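Local atomic coordinates of putative methylase (Clostridium difficile, PDB entry 3LDU), a protein that probably methylates guanine in ribosomal RNA, with a THUMP domain likely to bind the RNA and a Rossmann-like methyltransferase domain that holds GTP in the crystal. Residues Y92-P97 against K232-D237; K142-V147 against E227-K232. All blocks are in the same frame, centred on the assembly; numbering follows the deposited sequence.

Overall arrangement
Both contacts lie where the THUMP part of the chain meets the methyltransferase part, with their centres about 8 Å apart and away from the GTP pocket. Along the chain the order is 92-97, 142-147, 227-232, 232-237, so interaction 2 is nested inside the loop that interaction 1 closes. On the THUMP side, 92-97 leads into strand 98-104 and 142-147 enters its parallel neighbour, strand 145-150; Gln95 O and Tyr143 N, 2.9 Å apart, probably hydrogen-bond between them. Across the interface, both partners belong to the connection between helices 208-217 and 238-251 and share Lys232. One continuous loop thus meets two adjoining THUMP segments, joining the domains through neighbouring patches.

Interaction 1: Y92-P97 against K232-D237; sequences YGAQFP and KWRTLD. With FMT (formic acid), chain C.
Two irregular segments face each other here without pairing their backbones: 92-97 passes the type I turn Trp233-Leu236, and the closest CA atoms, those of Ala94 and Trp233, stay 9.0 Å apart. Arg234 spans that gap. Its CG lies anti to the carbonyl carbon (chi1 -72°), and after a bend at chi3 the chain brings the guanidinium edge up to the backbone oxygen of Tyr92. Arg234 NH2 gives the main hydrogen bond, 2.8 Å to Tyr92 O and fairly straight at 161° about the hydrogen. Arg234 NH1 adds a weak second one to Tyr92 O at 3.3 Å, more sharply bent, so one carbonyl oxygen receives both terminal nitrogens. The oxygen lies almost in the guanidinium plane, yet seen from the carbonyl the NH2 donor stands well above the peptide plane instead of on a lone pair.

Ala94 directs its methyl toward the same group, with CB 4.0 Å from Arg234 NH2. Gly93, between the two, takes a left-handed conformation (phi 88°) in which a CB would collide with the carbonyl oxygen of Tyr92. Arg234 has a second partner: its NE forms a salt bridge with Glu141, which should limit rotation of the guanidinium. At the next position of the turn, Thr235 OG1 donates a 2.6 Å hydrogen bond to O2 of a formic acid molecule, probably from the crystallisation liquor, which also lies obliquely against the Trp233 ring.

Trp233 itself stacks on Tyr143 and bonds through NE1 to Lys142 O, so neighbouring turn residues grip neighbouring THUMP segments. This is an interdomain contact in which an arginine of a type I turn in the methyltransferase part donates to a main-chain carbonyl in the loop before THUMP strand 98-104.

Interaction 2: K142-V147 against E227-K232; sequences KYPIFV and EFISEK
The lead-in to THUMP strand 145-150 meets a short 3-10 turn, 229-232, in the methyltransferase part, making a small interdomain contact built on one isoleucine and one water. The CB of Ile229 is directed at the residues that lead into the strand, Lys142 and Pro144. Its CG1 is anti to the backbone N (chi1 -163°), a setting that places this branch 3.7 Å from Lys142 O, while the terminal CD1 comes to 4.5 Å from Lys142 CB. The other branch, CG2, reaches the Pro144 ring at CD, again at 4.5 Å, a loose apolar touch.

No direct hydrogen bond links the two segments. Instead, a water donates to both Lys142 O and Ile229 O, 2.9 Å from each, and so joins two carbonyl oxygens that could not bond to one another. Within the turn, Glu231 folds back and accepts the backbone N-H of Phe228 on OE1 (N to OE1 2.9 Å), using the anti lone pair. That same oxygen takes part in a salt bridge with Arg245, so Glu231 links the residue before the turn, Phe228, to helix 238-251.

Ser230 OG bonds to Thr160 O, just beyond strand 153-159, and Phe228 meets Trp241 of helix 238-251. On the THUMP side, Ile145 and Phe146 continue into the sheet, their strand lying between 98-104 and 153-159.

Interaction 1: Y92-P97 against K232-D237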
# COMPACT_ATOMS: atom_id res chain seq x y z
N TYR A 92 -11.63 -21.23 -20.48
CA TYR A 92 -12.27 -22.50 -20.24
C TYR A 92 -11.75 -23.20 -19.00
O TYR A 92 -10.55 -23.45 -18.88
CB TYR A 92 -12.06 -23.40 -21.46
CG TYR A 92 -12.95 -24.60 -21.51
CD1 TYR A 92 -14.33 -24.46 -21.59
CD2 TYR A 92 -12.41 -25.88 -21.50
CE1 TYR A 92 -15.16 -25.57 -21.64
CE2 TYR A 92 -13.24 -27.01 -21.56
CZ TYR A 92 -14.61 -26.84 -21.62
OH TYR A 92 -15.44 -27.94 -21.68
N GLY A 93 -12.65 -23.52 -18.07
CA GLY A 93 -12.29 -24.32 -16.92
C GLY A 93 -11.77 -23.49 -15.75
O GLY A 93 -11.55 -24.02 -14.66
N ALA A 94 -11.58 -22.20 -15.98
CA ALA A 94 -11.06 -21.32 -14.93
C ALA A 94 -12.04 -21.16 -13.77
O ALA A 94 -13.25 -21.29 -13.95
CB ALA A 94 -10.68 -19.94 -15.49
N GLN A 95 -11.49 -20.88 -12.59
CA GLN A 95 -12.29 -20.58 -11.40
C GLN A 95 -12.56 -19.08 -11.37
O GLN A 95 -11.68 -18.28 -11.70
CB GLN A 95 -11.54 -20.97 -10.12
CG GLN A 95 -11.24 -22.45 -9.99
CD GLN A 95 -10.52 -22.77 -8.69
OE1 GLN A 95 -10.93 -22.33 -7.62
NE2 GLN A 95 -9.43 -23.52 -8.79
N PHE A 96 -13.78 -18.70 -10.99
CA PHE A 96 -14.16 -17.29 -10.89
C PHE A 96 -14.99 -17.03 -9.64
O PHE A 96 -16.18 -16.68 -9.72
CB PHE A 96 -14.87 -16.79 -12.17
CG PHE A 96 -16.05 -17.63 -12.60
CD1 PHE A 96 -17.35 -17.23 -12.34
CD2 PHE A 96 -15.85 -18.82 -13.30
CE1 PHE A 96 -18.43 -17.99 -12.76
CE2 PHE A 96 -16.93 -19.59 -13.72
CZ PHE A 96 -18.22 -19.19 -13.45
N PRO A 97 -14.36 -17.18 -8.47
CA PRO A 97 -15.10 -16.92 -7.24
C PRO A 97 -15.39 -15.42 -7.16
O PRO A 97 -14.56 -14.63 -7.61
CB PRO A 97 -14.12 -17.35 -6.15
CG PRO A 97 -12.76 -17.11 -6.75
CD PRO A 97 -12.93 -17.43 -8.23
N LYS A 232 -0.47 -16.82 -12.85
CA LYS A 232 -0.95 -18.11 -13.33
C LYS A 232 -1.98 -18.02 -14.47
O LYS A 232 -2.39 -19.04 -15.03
CB LYS A 232 -1.55 -18.93 -12.18
CG LYS A 232 -0.60 -19.15 -11.01
CD LYS A 232 -1.28 -19.95 -9.91
CE LYS A 232 -0.35 -20.19 -8.73
NZ LYS A 232 0.88 -20.94 -9.13
N TRP A 233 -2.38 -16.81 -14.83
CA TRP A 233 -3.44 -16.64 -15.83
C TRP A 233 -3.00 -17.05 -17.23
O TRP A 233 -2.03 -16.52 -17.77
CB TRP A 233 -3.91 -15.19 -15.88
CG TRP A 233 -4.69 -14.76 -14.68
CD1 TRP A 233 -5.03 -15.51 -13.60
CD2 TRP A 233 -5.24 -13.45 -14.46
NE1 TRP A 233 -5.75 -14.74 -12.70
CE2 TRP A 233 -5.90 -13.48 -13.21
CE3 TRP A 233 -5.25 -12.26 -15.20
CZ2 TRP A 233 -6.55 -12.36 -12.68
CZ3 TRP A 233 -5.90 -11.16 -14.68
CH2 TRP A 233 -6.54 -11.22 -13.43
N ARG A 234 -3.73 -17.99 -17.82
CA ARG A 234 -3.47 -18.42 -19.19
C ARG A 234 -3.74 -17.30 -20.19
O ARG A 234 -3.23 -17.33 -21.32
CB ARG A 234 -4.33 -19.63 -19.54
CG ARG A 234 -3.87 -20.90 -18.86
CD ARG A 234 -4.86 -22.03 -19.11
NE ARG A 234 -6.07 -21.86 -18.31
CZ ARG A 234 -7.27 -22.30 -18.67
NH1 ARG A 234 -7.45 -22.95 -19.82
NH2 ARG A 234 -8.30 -22.10 -17.86
N THR A 235 -4.53 -16.31 -19.78
CA THR A 235 -4.94 -15.22 -20.65
C THR A 235 -3.86 -14.14 -20.78
O THR A 235 -3.99 -13.22 -21.59
CB THR A 235 -6.25 -14.56 -20.16
OG1 THR A 235 -6.06 -14.00 -18.85
CG2 THR A 235 -7.38 -15.58 -20.09
N LEU A 236 -2.80 -14.25 -19.98
CA LEU A 236 -1.68 -13.32 -20.08
C LEU A 236 -0.49 -14.01 -20.73
O LEU A 236 -0.34 -15.23 -20.65
CB LEU A 236 -1.27 -12.81 -18.70
CG LEU A 236 -2.33 -12.03 -17.92
CD1 LEU A 236 -1.80 -11.54 -16.57
CD2 LEU A 236 -2.84 -10.87 -18.76
N ASP A 237 0.35 -13.22 -21.39
CA ASP A 237 1.61 -13.70 -21.94
C ASP A 237 2.62 -13.81 -20.80
O ASP A 237 3.03 -12.80 -20.24
CB ASP A 237 2.13 -12.72 -22.99
CG ASP A 237 3.51 -13.09 -23.51
OD1 ASP A 237 3.98 -14.21 -23.23
OD2 ASP A 237 4.12 -12.25 -24.21
C FMT C . -7.69 -11.20 -18.35
O1 FMT C . -7.38 -10.66 -19.42
O2 FMT C . -8.04 -12.38 -18.23

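Interaction 2: K142-V147 against E227-K232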
# COMPACT_ATOMS: atom_id res chain seq x y z
N LYS A 142 -7.38 -19.34 -10.95
CA LYS A 142 -8.38 -18.49 -10.30
C LYS A 142 -8.35 -17.03 -10.78
O LYS A 142 -7.28 -16.42 -10.89
CB LYS A 142 -8.16 -18.56 -8.78
CG LYS A 142 -9.18 -17.84 -7.92
CD LYS A 142 -8.85 -18.05 -6.43
CE LYS A 142 -9.61 -17.08 -5.52
NZ LYS A 142 -9.08 -17.03 -4.12
N TYR A 143 -9.54 -16.50 -11.08
CA TYR A 143 -9.76 -15.11 -11.49
C TYR A 143 -10.76 -14.51 -10.51
O TYR A 143 -11.98 -14.59 -10.73
CB TYR A 143 -10.36 -15.08 -12.92
CG TYR A 143 -9.40 -15.56 -13.98
CD1 TYR A 143 -8.71 -14.65 -14.78
CD2 TYR A 143 -9.15 -16.92 -14.16
CE1 TYR A 143 -7.81 -15.10 -15.76
CE2 TYR A 143 -8.25 -17.37 -15.12
CZ TYR A 143 -7.59 -16.45 -15.92
OH TYR A 143 -6.69 -16.90 -16.87
N PRO A 144 -10.27 -13.92 -9.41
CA PRO A 144 -11.20 -13.49 -8.35
C PRO A 144 -11.95 -12.25 -8.79
O PRO A 144 -11.33 -11.27 -9.19
CB PRO A 144 -10.27 -13.18 -7.16
CG PRO A 144 -8.92 -13.81 -7.53
CD PRO A 144 -8.87 -13.70 -9.03
N ILE A 145 -13.27 -12.29 -8.72
CA ILE A 145 -14.09 -11.19 -9.20
C ILE A 145 -14.44 -10.26 -8.04
O ILE A 145 -14.88 -10.72 -6.98
CB ILE A 145 -15.38 -11.72 -9.87
CG1 ILE A 145 -15.05 -12.80 -10.91
CG2 ILE A 145 -16.18 -10.58 -10.49
CD1 ILE A 145 -14.22 -12.32 -12.11
N PHE A 146 -14.24 -8.96 -8.25
CA PHE A 146 -14.55 -7.96 -7.23
C PHE A 146 -15.66 -7.04 -7.75
O PHE A 146 -15.60 -6.59 -8.90
CB PHE A 146 -13.31 -7.13 -6.90
CG PHE A 146 -12.38 -7.77 -5.89
CD1 PHE A 146 -11.87 -9.06 -6.07
CD2 PHE A 146 -11.99 -7.06 -4.76
CE1 PHE A 146 -11.01 -9.62 -5.14
CE2 PHE A 146 -11.12 -7.63 -3.83
CZ PHE A 146 -10.63 -8.90 -4.02
N VAL A 147 -16.65 -6.75 -6.91
CA VAL A 147 -17.74 -5.86 -7.30
C VAL A 147 -17.79 -4.69 -6.33
O VAL A 147 -17.72 -4.89 -5.12
CB VAL A 147 -19.11 -6.58 -7.27
CG1 VAL A 147 -20.22 -5.66 -7.79
CG2 VAL A 147 -19.07 -7.86 -8.09
N GLU A 227 4.68 -13.51 -4.91
CA GLU A 227 3.97 -13.88 -6.13
C GLU A 227 2.57 -13.26 -6.22
O GLU A 227 2.05 -12.73 -5.23
CB GLU A 227 3.95 -15.39 -6.33
CG GLU A 227 3.28 -16.20 -5.26
CD GLU A 227 3.54 -17.69 -5.46
OE1 GLU A 227 2.69 -18.38 -6.07
OE2 GLU A 227 4.61 -18.17 -5.02
N PHE A 228 2.01 -13.30 -7.41
CA PHE A 228 0.74 -12.64 -7.68
C PHE A 228 -0.18 -13.61 -8.38
O PHE A 228 0.27 -14.42 -9.20
CB PHE A 228 0.97 -11.41 -8.54
CG PHE A 228 1.90 -10.43 -7.90
CD1 PHE A 228 1.43 -9.50 -7.00
CD2 PHE A 228 3.26 -10.47 -8.17
CE1 PHE A 228 2.29 -8.60 -6.39
CE2 PHE A 228 4.12 -9.58 -7.58
CZ PHE A 228 3.64 -8.65 -6.68
N ILE A 229 -1.47 -13.55 -8.05
CA ILE A 229 -2.42 -14.52 -8.61
C ILE A 229 -2.44 -14.51 -10.14
O ILE A 229 -2.60 -15.57 -10.75
CB ILE A 229 -3.85 -14.29 -8.04
CG1 ILE A 229 -4.74 -15.51 -8.29
CG2 ILE A 229 -4.47 -13.03 -8.63
CD1 ILE A 229 -4.20 -16.79 -7.67
N SER A 230 -2.26 -13.35 -10.77
CA SER A 230 -2.34 -13.25 -12.24
C SER A 230 -1.15 -13.85 -12.98
O SER A 230 -1.17 -13.99 -14.21
CB SER A 230 -2.50 -11.79 -12.68
OG SER A 230 -1.47 -10.97 -12.13
N GLU A 231 -0.11 -14.22 -12.23
CA GLU A 231 1.03 -14.90 -12.84
C GLU A 231 0.63 -16.27 -13.37
O GLU A 231 1.32 -16.83 -14.23
CB GLU A 231 2.20 -15.02 -11.86
CG GLU A 231 2.86 -13.69 -11.55
CD GLU A 231 4.07 -13.87 -10.67
OE1 GLU A 231 3.91 -13.95 -9.44
OE2 GLU A 231 5.19 -13.95 -11.22
N LYS A 232 -0.47 -16.82 -12.85
CA LYS A 232 -0.95 -18.11 -13.33
C LYS A 232 -1.98 -18.02 -14.47
O LYS A 232 -2.39 -19.04 -15.03
CB LYS A 232 -1.55 -18.93 -12.18
CG LYS A 232 -0.60 -19.15 -11.01
CD LYS A 232 -1.28 -19.95 -9.91
CE LYS A 232 -0.35 -20.19 -8.73
NZ LYS A 232 0.88 -20.94 -9.13
O HOH W 1 -4.62 -17.62 -10.97